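Local coordinates for protein histidine acid phosphatase (Bifidobacterium longum subsp. infantis, PDB 6RXD) that probably removes phosphate groups from inositol polyphosphates such as phytate, and from 2,3-bisphosphoglycerate, as a histidine acid phosphatase of the MINPP subfamily, at residues 38-43 with 380-385; 132-137 with 392-397; 164-169 with 178-183; 401-406 with 444-449; 463-468 with 492-497. All coordinates share one frame; numbering follows the deposited sequence.

Contact 1 (38-43 with 380-385)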
# COMPACT_ATOMS: atom_id res chain seq x y z
N TYR A 38 14.26 5.99 -20.63
CA TYR A 38 14.25 5.39 -19.30
C TYR A 38 12.83 5.30 -18.77
O TYR A 38 11.98 6.11 -19.12
CB TYR A 38 15.13 6.23 -18.35
CG TYR A 38 15.28 5.65 -16.96
CD1 TYR A 38 16.06 4.52 -16.73
CD2 TYR A 38 14.65 6.25 -15.87
CE1 TYR A 38 16.19 3.98 -15.44
CE2 TYR A 38 14.78 5.74 -14.59
CZ TYR A 38 15.54 4.60 -14.38
OH TYR A 38 15.65 4.10 -13.09
N THR A 39 12.57 4.30 -17.93
CA THR A 39 11.33 4.31 -17.15
C THR A 39 11.59 3.74 -15.77
O THR A 39 12.56 3.01 -15.57
CB THR A 39 10.21 3.53 -17.86
OG1 THR A 39 8.97 3.75 -17.17
CG2 THR A 39 10.52 2.03 -17.91
N GLU A 40 10.76 4.08 -14.79
CA GLU A 40 10.97 3.54 -13.45
C GLU A 40 9.70 3.55 -12.64
O GLU A 40 8.74 4.23 -12.98
CB GLU A 40 12.06 4.31 -12.71
CG GLU A 40 11.73 5.77 -12.50
CD GLU A 40 12.77 6.47 -11.68
OE1 GLU A 40 13.37 5.84 -10.78
OE2 GLU A 40 13.01 7.67 -11.95
N SER A 41 9.70 2.79 -11.55
CA SER A 41 8.49 2.62 -10.77
C SER A 41 8.78 2.33 -9.32
O SER A 41 9.88 1.89 -8.96
CB SER A 41 7.69 1.44 -11.33
OG SER A 41 8.35 0.23 -11.02
N MET A 42 7.80 2.59 -8.47
CA MET A 42 7.78 1.95 -7.16
C MET A 42 6.34 1.56 -6.92
O MET A 42 5.42 2.37 -7.09
CB MET A 42 8.29 2.88 -6.05
CG MET A 42 8.38 2.21 -4.67
SD MET A 42 6.81 2.15 -3.75
CE MET A 42 6.56 3.90 -3.38
N ALA A 43 6.13 0.31 -6.53
CA ALA A 43 4.80 -0.22 -6.28
C ALA A 43 4.73 -0.89 -4.93
O ALA A 43 5.66 -1.58 -4.52
CB ALA A 43 4.41 -1.22 -7.37
N ASN A 380 18.26 10.05 -9.20
CA ASN A 380 19.62 9.57 -9.44
C ASN A 380 19.71 8.48 -10.50
O ASN A 380 20.70 8.42 -11.24
CB ASN A 380 20.25 9.06 -8.14
CG ASN A 380 20.67 10.18 -7.21
OD1 ASN A 380 20.85 11.32 -7.63
ND2 ASN A 380 20.85 9.86 -5.93
N THR A 381 18.72 7.61 -10.57
CA THR A 381 18.73 6.55 -11.58
C THR A 381 18.45 7.11 -12.97
O THR A 381 18.89 6.54 -13.98
CB THR A 381 17.77 5.38 -11.25
OG1 THR A 381 16.43 5.86 -11.16
CG2 THR A 381 18.15 4.68 -9.96
N ILE A 382 17.72 8.22 -13.05
CA ILE A 382 17.56 8.91 -14.32
C ILE A 382 18.93 9.45 -14.74
O ILE A 382 19.36 9.24 -15.88
CB ILE A 382 16.54 10.05 -14.25
CG1 ILE A 382 15.14 9.49 -14.00
CG2 ILE A 382 16.53 10.85 -15.56
CD1 ILE A 382 14.10 10.59 -13.68
N ASP A 383 19.61 10.15 -13.83
CA ASP A 383 20.95 10.66 -14.14
C ASP A 383 21.89 9.55 -14.61
O ASP A 383 22.64 9.74 -15.58
CB ASP A 383 21.56 11.36 -12.92
CG ASP A 383 20.95 12.71 -12.64
OD1 ASP A 383 20.41 13.35 -13.57
OD2 ASP A 383 21.03 13.14 -11.47
N ALA A 384 21.86 8.40 -13.95
CA ALA A 384 22.76 7.29 -14.34
C ALA A 384 22.56 6.90 -15.80
O ALA A 384 23.52 6.62 -16.52
CB ALA A 384 22.55 6.08 -13.44
N ARG A 385 21.31 6.89 -16.24
CA ARG A 385 20.96 6.53 -17.61
C ARG A 385 21.34 7.65 -18.59
O ARG A 385 22.01 7.40 -19.60
CB ARG A 385 19.46 6.23 -17.71
CG ARG A 385 18.93 5.98 -19.12
CD ARG A 385 19.71 4.88 -19.85
NE ARG A 385 19.13 4.62 -21.17
CZ ARG A 385 19.72 3.90 -22.12
NH1 ARG A 385 20.92 3.39 -21.90
NH2 ARG A 385 19.12 3.71 -23.29

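Contact 2 (132-137 with 392-397)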
# COMPACT_ATOMS: atom_id res chain seq x y z
N THR A 132 19.57 -2.81 -19.88
CA THR A 132 19.24 -3.74 -18.80
C THR A 132 18.13 -3.23 -17.88
O THR A 132 17.89 -2.02 -17.76
CB THR A 132 20.48 -4.13 -17.96
OG1 THR A 132 21.01 -2.96 -17.32
CG2 THR A 132 21.55 -4.75 -18.85
N ILE A 133 17.47 -4.18 -17.22
CA ILE A 133 16.36 -3.88 -16.32
C ILE A 133 16.76 -4.24 -14.89
O ILE A 133 17.27 -5.34 -14.64
CB ILE A 133 15.13 -4.70 -16.71
CG1 ILE A 133 14.64 -4.31 -18.11
CG2 ILE A 133 14.00 -4.54 -15.69
CD1 ILE A 133 13.50 -5.19 -18.63
N ALA A 134 16.55 -3.33 -13.95
CA ALA A 134 16.86 -3.62 -12.54
C ALA A 134 15.58 -3.82 -11.76
O ALA A 134 14.72 -2.94 -11.74
CB ALA A 134 17.69 -2.49 -11.93
N TYR A 135 15.45 -4.98 -11.12
CA TYR A 135 14.33 -5.25 -10.23
C TYR A 135 14.80 -5.10 -8.79
O TYR A 135 15.86 -5.59 -8.43
CB TYR A 135 13.82 -6.68 -10.44
CG TYR A 135 12.99 -6.88 -11.69
CD1 TYR A 135 11.66 -6.47 -11.73
CD2 TYR A 135 13.53 -7.48 -12.82
CE1 TYR A 135 10.90 -6.65 -12.86
CE2 TYR A 135 12.76 -7.66 -13.97
CZ TYR A 135 11.45 -7.25 -13.97
OH TYR A 135 10.66 -7.42 -15.09
N GLN A 136 14.02 -4.40 -7.97
CA GLN A 136 14.39 -4.20 -6.58
C GLN A 136 13.22 -4.43 -5.66
O GLN A 136 12.08 -4.17 -6.03
CB GLN A 136 14.90 -2.77 -6.35
CG GLN A 136 16.14 -2.43 -7.17
CD GLN A 136 16.65 -1.02 -6.90
OE1 GLN A 136 16.06 -0.27 -6.11
NE2 GLN A 136 17.74 -0.66 -7.56
N SER A 137 13.51 -4.93 -4.46
CA SER A 137 12.49 -4.98 -3.41
C SER A 137 13.09 -4.61 -2.06
O SER A 137 14.29 -4.46 -1.92
CB SER A 137 11.82 -6.35 -3.36
OG SER A 137 12.40 -7.16 -2.37
N VAL A 392 17.93 0.69 -18.33
CA VAL A 392 16.84 1.43 -18.97
C VAL A 392 15.58 1.47 -18.11
O VAL A 392 14.64 2.20 -18.41
CB VAL A 392 16.49 0.86 -20.36
CG1 VAL A 392 17.66 1.02 -21.31
CG2 VAL A 392 16.08 -0.61 -20.25
N ALA A 393 15.55 0.66 -17.06
CA ALA A 393 14.39 0.66 -16.16
C ALA A 393 14.75 0.17 -14.77
O ALA A 393 15.58 -0.73 -14.61
CB ALA A 393 13.26 -0.21 -16.75
N THR A 394 14.11 0.77 -13.76
CA THR A 394 14.25 0.29 -12.40
C THR A 394 12.85 0.08 -11.87
O THR A 394 12.08 1.04 -11.77
CB THR A 394 15.01 1.30 -11.52
OG1 THR A 394 16.27 1.61 -12.14
CG2 THR A 394 15.26 0.72 -10.14
N PHE A 395 12.50 -1.17 -11.58
CA PHE A 395 11.17 -1.52 -11.07
C PHE A 395 11.30 -1.93 -9.60
O PHE A 395 11.97 -2.92 -9.28
CB PHE A 395 10.55 -2.67 -11.88
CG PHE A 395 10.32 -2.35 -13.34
CD1 PHE A 395 9.64 -1.20 -13.72
CD2 PHE A 395 10.77 -3.21 -14.32
CE1 PHE A 395 9.42 -0.92 -15.07
CE2 PHE A 395 10.56 -2.94 -15.67
CZ PHE A 395 9.88 -1.79 -16.05
N ARG A 396 10.67 -1.17 -8.71
CA ARG A 396 10.84 -1.34 -7.27
C ARG A 396 9.53 -1.77 -6.62
O ARG A 396 8.46 -1.32 -7.03
CB ARG A 396 11.26 -0.02 -6.61
CG ARG A 396 12.50 0.65 -7.18
CD ARG A 396 12.57 2.07 -6.64
NE ARG A 396 13.71 2.84 -7.15
CZ ARG A 396 13.69 3.57 -8.26
NH1 ARG A 396 12.59 3.61 -9.01
NH2 ARG A 396 14.77 4.25 -8.63
N PHE A 397 9.65 -2.61 -5.59
CA PHE A 397 8.48 -3.20 -4.92
C PHE A 397 8.62 -3.08 -3.41
O PHE A 397 9.64 -3.45 -2.84
CB PHE A 397 8.31 -4.66 -5.35
CG PHE A 397 8.10 -4.79 -6.82
CD1 PHE A 397 6.82 -4.79 -7.35
CD2 PHE A 397 9.19 -4.79 -7.69
CE1 PHE A 397 6.61 -4.84 -8.71
CE2 PHE A 397 9.00 -4.84 -9.06
CZ PHE A 397 7.71 -4.86 -9.57
O HOH W 1 15.73 2.21 -5.31

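Contact 3 (164-169 with 178-183)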
# COMPACT_ATOMS: atom_id res chain seq x y z
N GLY A 164 16.97 -12.00 -20.96
CA GLY A 164 18.42 -11.92 -20.92
C GLY A 164 18.92 -10.52 -20.61
O GLY A 164 20.13 -10.30 -20.54
N ASN A 165 18.00 -9.58 -20.40
CA ASN A 165 18.36 -8.18 -20.14
C ASN A 165 18.17 -7.76 -18.68
O ASN A 165 18.04 -6.57 -18.41
CB ASN A 165 17.53 -7.24 -21.01
CG ASN A 165 17.85 -7.36 -22.49
OD1 ASN A 165 17.46 -8.34 -23.14
ND2 ASN A 165 18.53 -6.37 -23.03
N VAL A 166 18.14 -8.71 -17.75
CA VAL A 166 17.92 -8.36 -16.35
C VAL A 166 19.26 -8.18 -15.64
O VAL A 166 20.15 -9.03 -15.78
CB VAL A 166 17.09 -9.43 -15.62
CG1 VAL A 166 16.91 -9.06 -14.15
CG2 VAL A 166 15.73 -9.57 -16.29
N SER A 167 19.42 -7.08 -14.91
CA SER A 167 20.64 -6.88 -14.12
C SER A 167 20.72 -7.92 -13.01
O SER A 167 19.76 -8.11 -12.26
CB SER A 167 20.66 -5.47 -13.52
OG SER A 167 20.61 -4.49 -14.52
N ALA A 168 21.86 -8.58 -12.89
CA ALA A 168 22.07 -9.54 -11.81
C ALA A 168 22.27 -8.77 -10.50
O ALA A 168 23.11 -7.87 -10.44
CB ALA A 168 23.29 -10.41 -12.10
N PRO A 169 21.48 -9.12 -9.47
CA PRO A 169 21.66 -8.42 -8.18
C PRO A 169 23.00 -8.72 -7.53
O PRO A 169 23.52 -9.83 -7.68
CB PRO A 169 20.53 -8.99 -7.32
CG PRO A 169 19.49 -9.43 -8.30
CD PRO A 169 20.28 -9.97 -9.46
N GLY A 178 13.05 -15.38 -6.40
CA GLY A 178 13.39 -13.98 -6.23
C GLY A 178 14.81 -13.59 -6.60
O GLY A 178 15.28 -12.52 -6.22
N LYS A 179 15.51 -14.46 -7.35
CA LYS A 179 16.91 -14.23 -7.69
C LYS A 179 17.20 -12.96 -8.49
O LYS A 179 18.33 -12.48 -8.51
CB LYS A 179 17.48 -15.45 -8.45
CG LYS A 179 16.87 -15.66 -9.83
CD LYS A 179 17.60 -16.74 -10.63
CE LYS A 179 17.41 -18.12 -10.02
NZ LYS A 179 15.99 -18.57 -10.07
N ASP A 180 16.18 -12.41 -9.15
CA ASP A 180 16.40 -11.22 -9.97
C ASP A 180 16.25 -9.93 -9.19
O ASP A 180 16.50 -8.84 -9.72
CB ASP A 180 15.45 -11.22 -11.17
CG ASP A 180 15.78 -12.30 -12.18
OD1 ASP A 180 16.92 -12.82 -12.15
OD2 ASP A 180 14.91 -12.62 -13.01
N PHE A 181 15.86 -10.04 -7.92
CA PHE A 181 15.53 -8.86 -7.12
C PHE A 181 16.64 -8.40 -6.18
O PHE A 181 17.04 -9.13 -5.28
CB PHE A 181 14.23 -9.11 -6.36
CG PHE A 181 13.03 -9.10 -7.25
CD1 PHE A 181 12.28 -7.94 -7.40
CD2 PHE A 181 12.71 -10.21 -8.01
CE1 PHE A 181 11.20 -7.91 -8.26
CE2 PHE A 181 11.62 -10.18 -8.87
CZ PHE A 181 10.88 -9.02 -9.00
N GLN A 182 17.13 -7.19 -6.42
CA GLN A 182 18.14 -6.57 -5.56
C GLN A 182 17.47 -5.99 -4.31
O GLN A 182 16.53 -5.21 -4.41
CB GLN A 182 18.82 -5.44 -6.33
CG GLN A 182 19.73 -4.57 -5.49
CD GLN A 182 21.04 -5.24 -5.15
OE1 GLN A 182 21.31 -6.35 -5.61
NE2 GLN A 182 21.84 -4.59 -4.32
N LYS A 183 17.97 -6.36 -3.14
CA LYS A 183 17.43 -5.80 -1.90
C LYS A 183 17.93 -4.37 -1.72
O LYS A 183 19.14 -4.11 -1.79
CB LYS A 183 17.81 -6.68 -0.71
CG LYS A 183 17.10 -8.03 -0.72
CD LYS A 183 17.38 -8.84 0.55
CE LYS A 183 18.83 -9.33 0.60
NZ LYS A 183 19.01 -10.32 1.71
O HOH W 2 17.80 -6.83 -10.92

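Contact 4 (401-406 with 444-449)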
# COMPACT_ATOMS: atom_id res chain seq x y z
N GLU A 401 3.97 1.67 3.83
CA GLU A 401 4.85 2.52 4.62
C GLU A 401 5.87 3.24 3.76
O GLU A 401 6.54 4.17 4.21
CB GLU A 401 5.57 1.69 5.69
CG GLU A 401 4.68 1.25 6.86
CD GLU A 401 3.71 0.12 6.52
OE1 GLU A 401 2.74 -0.07 7.28
OE2 GLU A 401 3.90 -0.58 5.50
N THR A 402 6.01 2.78 2.52
CA THR A 402 6.87 3.44 1.53
C THR A 402 6.05 4.45 0.75
O THR A 402 6.47 5.59 0.54
CB THR A 402 7.48 2.40 0.58
OG1 THR A 402 7.94 1.29 1.35
CG2 THR A 402 8.65 2.97 -0.20
N MET A 403 4.87 4.03 0.29
CA MET A 403 4.04 4.87 -0.57
C MET A 403 3.44 6.09 0.14
O MET A 403 3.43 7.18 -0.43
CB MET A 403 2.92 4.04 -1.21
CG MET A 403 2.02 4.85 -2.15
SD MET A 403 2.91 5.56 -3.57
CE MET A 403 3.19 4.10 -4.56
N MET A 404 2.96 5.92 1.37
CA MET A 404 2.30 7.04 2.04
C MET A 404 3.23 8.24 2.22
O MET A 404 2.87 9.36 1.88
CB MET A 404 1.68 6.60 3.37
CG MET A 404 0.49 5.69 3.16
SD MET A 404 -0.33 5.25 4.71
CE MET A 404 0.73 3.95 5.27
N PRO A 405 4.44 8.03 2.75
CA PRO A 405 5.28 9.24 2.85
C PRO A 405 5.79 9.72 1.50
O PRO A 405 5.97 10.93 1.31
CB PRO A 405 6.43 8.80 3.77
CG PRO A 405 6.47 7.30 3.66
CD PRO A 405 5.02 6.88 3.46
N PHE A 406 6.00 8.81 0.56
CA PHE A 406 6.47 9.18 -0.78
C PHE A 406 5.44 10.10 -1.44
O PHE A 406 5.79 11.15 -1.98
CB PHE A 406 6.71 7.92 -1.61
CG PHE A 406 7.39 8.16 -2.94
CD1 PHE A 406 8.59 8.86 -3.02
CD2 PHE A 406 6.86 7.62 -4.10
CE1 PHE A 406 9.23 9.04 -4.26
CE2 PHE A 406 7.48 7.79 -5.32
CZ PHE A 406 8.68 8.50 -5.40
N ALA A 444 -0.61 0.01 -5.10
CA ALA A 444 -0.41 1.42 -5.44
C ALA A 444 0.96 1.61 -6.06
O ALA A 444 1.92 1.01 -5.61
CB ALA A 444 -0.54 2.30 -4.18
N ASN A 445 1.05 2.44 -7.09
CA ASN A 445 2.33 2.62 -7.73
C ASN A 445 2.52 3.98 -8.37
O ASN A 445 1.56 4.63 -8.81
CB ASN A 445 2.60 1.49 -8.75
CG ASN A 445 1.60 1.48 -9.89
OD1 ASN A 445 1.85 2.03 -10.96
ND2 ASN A 445 0.45 0.86 -9.66
N VAL A 446 3.77 4.41 -8.41
CA VAL A 446 4.14 5.62 -9.12
C VAL A 446 5.11 5.19 -10.21
O VAL A 446 6.02 4.41 -9.95
CB VAL A 446 4.84 6.62 -8.18
CG1 VAL A 446 5.46 7.77 -8.97
CG2 VAL A 446 3.83 7.15 -7.12
N GLN A 447 4.90 5.67 -11.43
CA GLN A 447 5.81 5.37 -12.54
C GLN A 447 6.21 6.67 -13.22
O GLN A 447 5.39 7.57 -13.39
CB GLN A 447 5.13 4.43 -13.54
CG GLN A 447 4.71 3.08 -12.94
CD GLN A 447 4.21 2.12 -13.98
OE1 GLN A 447 4.79 1.99 -15.06
NE2 GLN A 447 3.12 1.43 -13.67
N TRP A 448 7.48 6.78 -13.61
CA TRP A 448 7.92 7.94 -14.39
C TRP A 448 8.48 7.45 -15.70
O TRP A 448 9.25 6.48 -15.72
CB TRP A 448 9.05 8.69 -13.68
CG TRP A 448 8.67 9.46 -12.44
CD1 TRP A 448 7.44 9.52 -11.84
CD2 TRP A 448 9.55 10.25 -11.65
NE1 TRP A 448 7.51 10.32 -10.72
CE2 TRP A 448 8.80 10.78 -10.58
CE3 TRP A 448 10.91 10.58 -11.75
CZ2 TRP A 448 9.36 11.61 -9.60
CZ3 TRP A 448 11.47 11.40 -10.78
CH2 TRP A 448 10.69 11.91 -9.73
N ASP A 449 8.12 8.13 -16.79
CA ASP A 449 8.73 7.88 -18.10
C ASP A 449 9.65 9.03 -18.46
O ASP A 449 9.30 10.19 -18.23
CB ASP A 449 7.65 7.76 -19.17
CG ASP A 449 6.70 6.61 -18.92
OD1 ASP A 449 7.13 5.58 -18.39
OD2 ASP A 449 5.50 6.75 -19.25

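Contact 5 (463-468 with 492-497)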
# COMPACT_ATOMS: atom_id res chain seq x y z
N ARG A 463 23.72 18.92 -24.87
CA ARG A 463 22.57 18.04 -25.08
C ARG A 463 21.28 18.67 -24.55
O ARG A 463 21.31 19.48 -23.62
CB ARG A 463 22.83 16.69 -24.42
CG ARG A 463 23.94 15.90 -25.09
CD ARG A 463 24.46 14.81 -24.18
NE ARG A 463 23.41 13.86 -23.83
CZ ARG A 463 23.55 12.91 -22.92
NH1 ARG A 463 24.71 12.77 -22.30
NH2 ARG A 463 22.55 12.09 -22.65
N TYR A 464 20.16 18.31 -25.17
CA TYR A 464 18.85 18.79 -24.74
C TYR A 464 18.48 18.15 -23.40
O TYR A 464 18.76 16.98 -23.17
CB TYR A 464 17.78 18.42 -25.77
CG TYR A 464 17.87 19.16 -27.09
CD1 TYR A 464 17.25 20.39 -27.26
CD2 TYR A 464 18.55 18.60 -28.18
CE1 TYR A 464 17.32 21.06 -28.47
CE2 TYR A 464 18.61 19.27 -29.39
CZ TYR A 464 18.00 20.49 -29.53
OH TYR A 464 18.07 21.15 -30.73
N THR A 465 17.84 18.92 -22.53
CA THR A 465 17.42 18.41 -21.23
C THR A 465 16.37 17.32 -21.40
O THR A 465 15.40 17.51 -22.14
CB THR A 465 16.83 19.55 -20.40
OG1 THR A 465 17.82 20.58 -20.26
CG2 THR A 465 16.37 19.07 -19.03
N PRO A 466 16.53 16.18 -20.70
CA PRO A 466 15.53 15.10 -20.75
C PRO A 466 14.21 15.55 -20.14
O PRO A 466 14.19 16.50 -19.36
CB PRO A 466 16.14 14.00 -19.87
CG PRO A 466 17.62 14.34 -19.79
CD PRO A 466 17.69 15.83 -19.86
N ILE A 467 13.12 14.88 -20.49
CA ILE A 467 11.81 15.27 -19.99
C ILE A 467 11.11 14.07 -19.36
O ILE A 467 11.40 12.92 -19.69
CB ILE A 467 10.93 15.89 -21.09
CG1 ILE A 467 10.74 14.90 -22.25
CG2 ILE A 467 11.56 17.20 -21.59
CD1 ILE A 467 9.70 15.38 -23.26
N VAL A 468 10.20 14.34 -18.42
CA VAL A 468 9.66 13.29 -17.58
C VAL A 468 8.16 13.44 -17.44
O VAL A 468 7.65 14.56 -17.33
CB VAL A 468 10.29 13.39 -16.16
CG1 VAL A 468 9.83 12.24 -15.25
CG2 VAL A 468 11.84 13.41 -16.23
N TRP A 492 4.50 16.81 -19.43
CA TRP A 492 5.93 16.50 -19.44
C TRP A 492 6.71 17.65 -18.81
O TRP A 492 6.39 18.82 -19.02
CB TRP A 492 6.41 16.26 -20.88
CG TRP A 492 5.76 15.07 -21.49
CD1 TRP A 492 4.53 15.02 -22.09
CD2 TRP A 492 6.29 13.75 -21.56
NE1 TRP A 492 4.26 13.74 -22.51
CE2 TRP A 492 5.33 12.94 -22.20
CE3 TRP A 492 7.49 13.16 -21.13
CZ2 TRP A 492 5.53 11.57 -22.43
CZ3 TRP A 492 7.69 11.81 -21.36
CH2 TRP A 492 6.71 11.02 -22.01
N TYR A 493 7.75 17.30 -18.05
CA TYR A 493 8.56 18.27 -17.31
C TYR A 493 10.04 18.02 -17.52
O TYR A 493 10.49 16.86 -17.52
CB TYR A 493 8.29 18.12 -15.81
CG TYR A 493 6.88 18.43 -15.41
CD1 TYR A 493 6.57 19.63 -14.79
CD2 TYR A 493 5.84 17.52 -15.65
CE1 TYR A 493 5.27 19.93 -14.40
CE2 TYR A 493 4.53 17.81 -15.26
CZ TYR A 493 4.26 19.01 -14.64
OH TYR A 493 2.98 19.31 -14.25
N LYS A 494 10.81 19.09 -17.66
CA LYS A 494 12.26 18.97 -17.76
C LYS A 494 12.85 18.36 -16.49
O LYS A 494 12.38 18.64 -15.38
CB LYS A 494 12.91 20.32 -17.98
CG LYS A 494 12.81 20.87 -19.39
CD LYS A 494 13.75 22.06 -19.54
CE LYS A 494 13.64 22.69 -20.94
NZ LYS A 494 14.51 23.92 -21.07
N LEU A 495 13.88 17.54 -16.66
CA LEU A 495 14.58 16.95 -15.52
C LEU A 495 15.16 18.04 -14.62
O LEU A 495 15.13 17.92 -13.39
CB LEU A 495 15.68 16.01 -16.01
CG LEU A 495 16.52 15.32 -14.93
CD1 LEU A 495 15.67 14.40 -14.08
CD2 LEU A 495 17.65 14.54 -15.58
N THR A 496 15.69 19.09 -15.23
CA THR A 496 16.23 20.21 -14.46
C THR A 496 15.14 20.83 -13.58
O THR A 496 15.38 21.19 -12.43
CB THR A 496 16.81 21.29 -15.37
OG1 THR A 496 15.86 21.60 -16.40
CG2 THR A 496 18.10 20.81 -16.03
N GLU A 497 13.94 20.94 -14.14
CA GLU A 497 12.82 21.54 -13.42
C GLU A 497 12.42 20.67 -12.24
O GLU A 497 12.19 21.19 -11.14
CB GLU A 497 11.62 21.78 -14.36
CG GLU A 497 10.33 22.18 -13.63
CD GLU A 497 10.35 23.59 -13.07
OE1 GLU A 497 11.38 24.29 -13.21
OE2 GLU A 497 9.33 24.01 -12.47
O HOH W 3 17.04 23.21 -20.42

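Contact 1 (38-43 with 380-385)
Y38 and T381 meet with their side chains at about a right angle, and the phenol OH lies 2.7 Å from T381 OG1 in a hydrogen bond that either hydroxyl could donate. Y38 OH is also hydrogen-bonded to T394 OG1. With CG anti to the backbone N (chi1 -176°), the Y38 ring leaves the strand on the helix side. T381 O sits over one ring face, displaced toward the rim. The I382 side chain crosses that of Y38 at about a right angle and brings its CG1 within 3.8 Å of Y38 CD2. R385 slides past in the opposite direction, its CG 3.9 Å from Y38 CB, while its NH1 goes on to G389 O. E40 places OE2 at the ring edge, in its plane, and 3.5 Å from I382 CG1; OE1 forms a salt bridge with R396, a mate for this buried charge. A phenylalanine in place of Y38 would probably cost T381 and T394 the hydroxyl between them, T381 keeping D377 O. Tyrosine suits this place because its ring is apolar along its length and polar at its end. Strand 38-43 and helix 380-385 run roughly antiparallel, 9.2 Å between axes, the helix-on-sheet packing of the α/β domain of histidine phosphatases.

Contact 2 (132-137 with 392-397)
V392 begins the pairing with T132: its N donates to T132 O, and its CG2 lies 3.4 Å from that same oxygen. At A393 the carbonyl accepts A134 N in a nearly straight bond (176°), whereas the buried A393 N finds no partner in the model. T394 turns its methyl CG2 to the amide of Q136, 3.8 Å from NE2, and the same methyl covers the centre of one face of the R396 guanidinium. F395 pairs through both backbone polar atoms, N to A134 O and O to Q136 N, each 2.8 Å. Its ring lies beside that of Y135, planes 45° apart, with CD2 3.7 Å from Y135 CE1 and 3.8 Å from I133 CG2. An alanine in place of Y135 would probably open a gap beside F395 CD2 and F397 CE2. R396 runs alongside Q136, and a water bridges them, donating a hydrogen bond to Q136 OE1 (2.6 Å) and accepting one from R396 NE; the guanidinium goes on to D377 and E40. F397 closes the pairing through its N and Q136 O, which also lies in the plane of its ring. This parallel pair has strands 34-44 and 181-183 as outer neighbours, helices 120-129 and 141-157 over the I133, Y135 and F395 face, and helix 372-386 over the T394 and R396 face.

Contact 3 (164-169 with 178-183)
P169 buries the most surface here, its ring lying against the turn formed by 178-181. P169 CG comes within 3.3 Å of K179 O and 3.4 Å of D180 O, and its CB lies 3.2 Å from Q182 OE1, an oxygen that accepts a hydrogen bond from N171 N. A proline suits the place: it presents a compact row of C-H groups to carbonyl oxygens. D180 stands third in the type I turn that F181 N closes on G178 O at 3.1 Å. Its CB and CG are met by V166 CG1, 4.0 Å from D180 CB, the two side chains crossing at about a right angle. Beside them one water lies 2.7 Å from both S167 O and D180 O. D180 has been seen to bind zinc together with E151, though none is bound to this chain here, and the two carboxylates lie close. With no direct hydrogen bond between the segments, cohesion rests on apolar carbon, C-H groups near carbonyls and a water, and the like charges of D180 and E151 would probably be eased when zinc binds.

Contact 4 (401-406 with 444-449)
M403 reaches A444 and V446 because its CG stands anti to the backbone N (chi1 -179°) and the chain then bends at both chi2 and chi3, folding CE back onto the strand; F406 has CG likewise anti to the backbone N (chi1 -171°), and its ring edge meets the same valine. The two residues belong to a helix laid on the central sheet of the histidine phosphatase α/β fold, over the start of strand 445-453. M403 CE comes within 3.5 Å of A444 O and 3.6 Å of N445 CA, and M403 SD lies 4.0 Å from V446 CG2. An unbranched, flexible methionine can follow the backbone in this way, and the small A444 lets it come close, with M403 CG 4.1 Å from A444 CB. V446 meets both residues: its CG2 lies by the thioether, and F406 CE2 comes 4.1 Å from its CB, which lies near the plane of the phenyl ring. The helix is kinked at P405, whose N makes no bond to the preceding turn, while F406 N still bonds T402 O. M42 of the neighbouring strand packs against both M403 and F406. No hydrogen bond crosses the contact, and its side chains meet through apolar atoms. N445 points away from the helix; its ND2 bonds A443 O, and Q447 NE2 gives N445 OD1 a nearly straight bond of 3.1 Å, the donor standing above the plane of the accepting carbonyl.

Contact 5 (463-468 with 492-497)
K494 NZ is gripped by three oxygens: D512 O, R514 O and a water 2.7 Å away that also lies 2.7 Å from T465 OG1. A long lysine chain, extended beyond CG, suits this reach. T465 OG1 is anti to the carbonyl carbon (chi1 -59°), which leaves CG2 anti to the backbone N, 3.8 Å from K494 CB and 3.7 Å from T496 OG1. The backbones pair antiparallel. V468 and Y493 form the hydrogen-bonded pair, V468 N to Y493 O at 2.7 Å and Y493 N to V468 O at 2.8 Å, and I467 and K494 the non-hydrogen-bonded one. K494 is also the N-cap residue of helix 495-501, and P466 O accepts L495 N at 2.9 Å, giving the first turn a partner. I467 CD1 packs 3.8 Å from W492 CE3, and P466 CG faces L495 CD2. The chemistry implies a strand-to-helix junction in which the strand and the loop residue just before it serve both the short pairing and the first turn of the helix, while carbonyls and water probably help to stabilise the lysine charge.

In the fold
Starting from the N terminus, strand 34-44 enters contact 1, which closes a loop of 336 intervening residues when helix 372-386 returns to it. Contact 2 opens inside that loop at 132-137 and closes beyond it at 392-397, so contacts 1 and 2 cross; strands 34-44 and 391-398 lie side by side in the sheet. Contact 3 is a short loop nested inside both, and bonds to 132-137 at one margin. Contacts 4 and 5 follow in series: contact 4 ties helix 400-410 to strand 445-453, which pairs with 34-44, and contact 5 joins strand 467-472 to the C-terminal part. All five thus reach one mixed sheet.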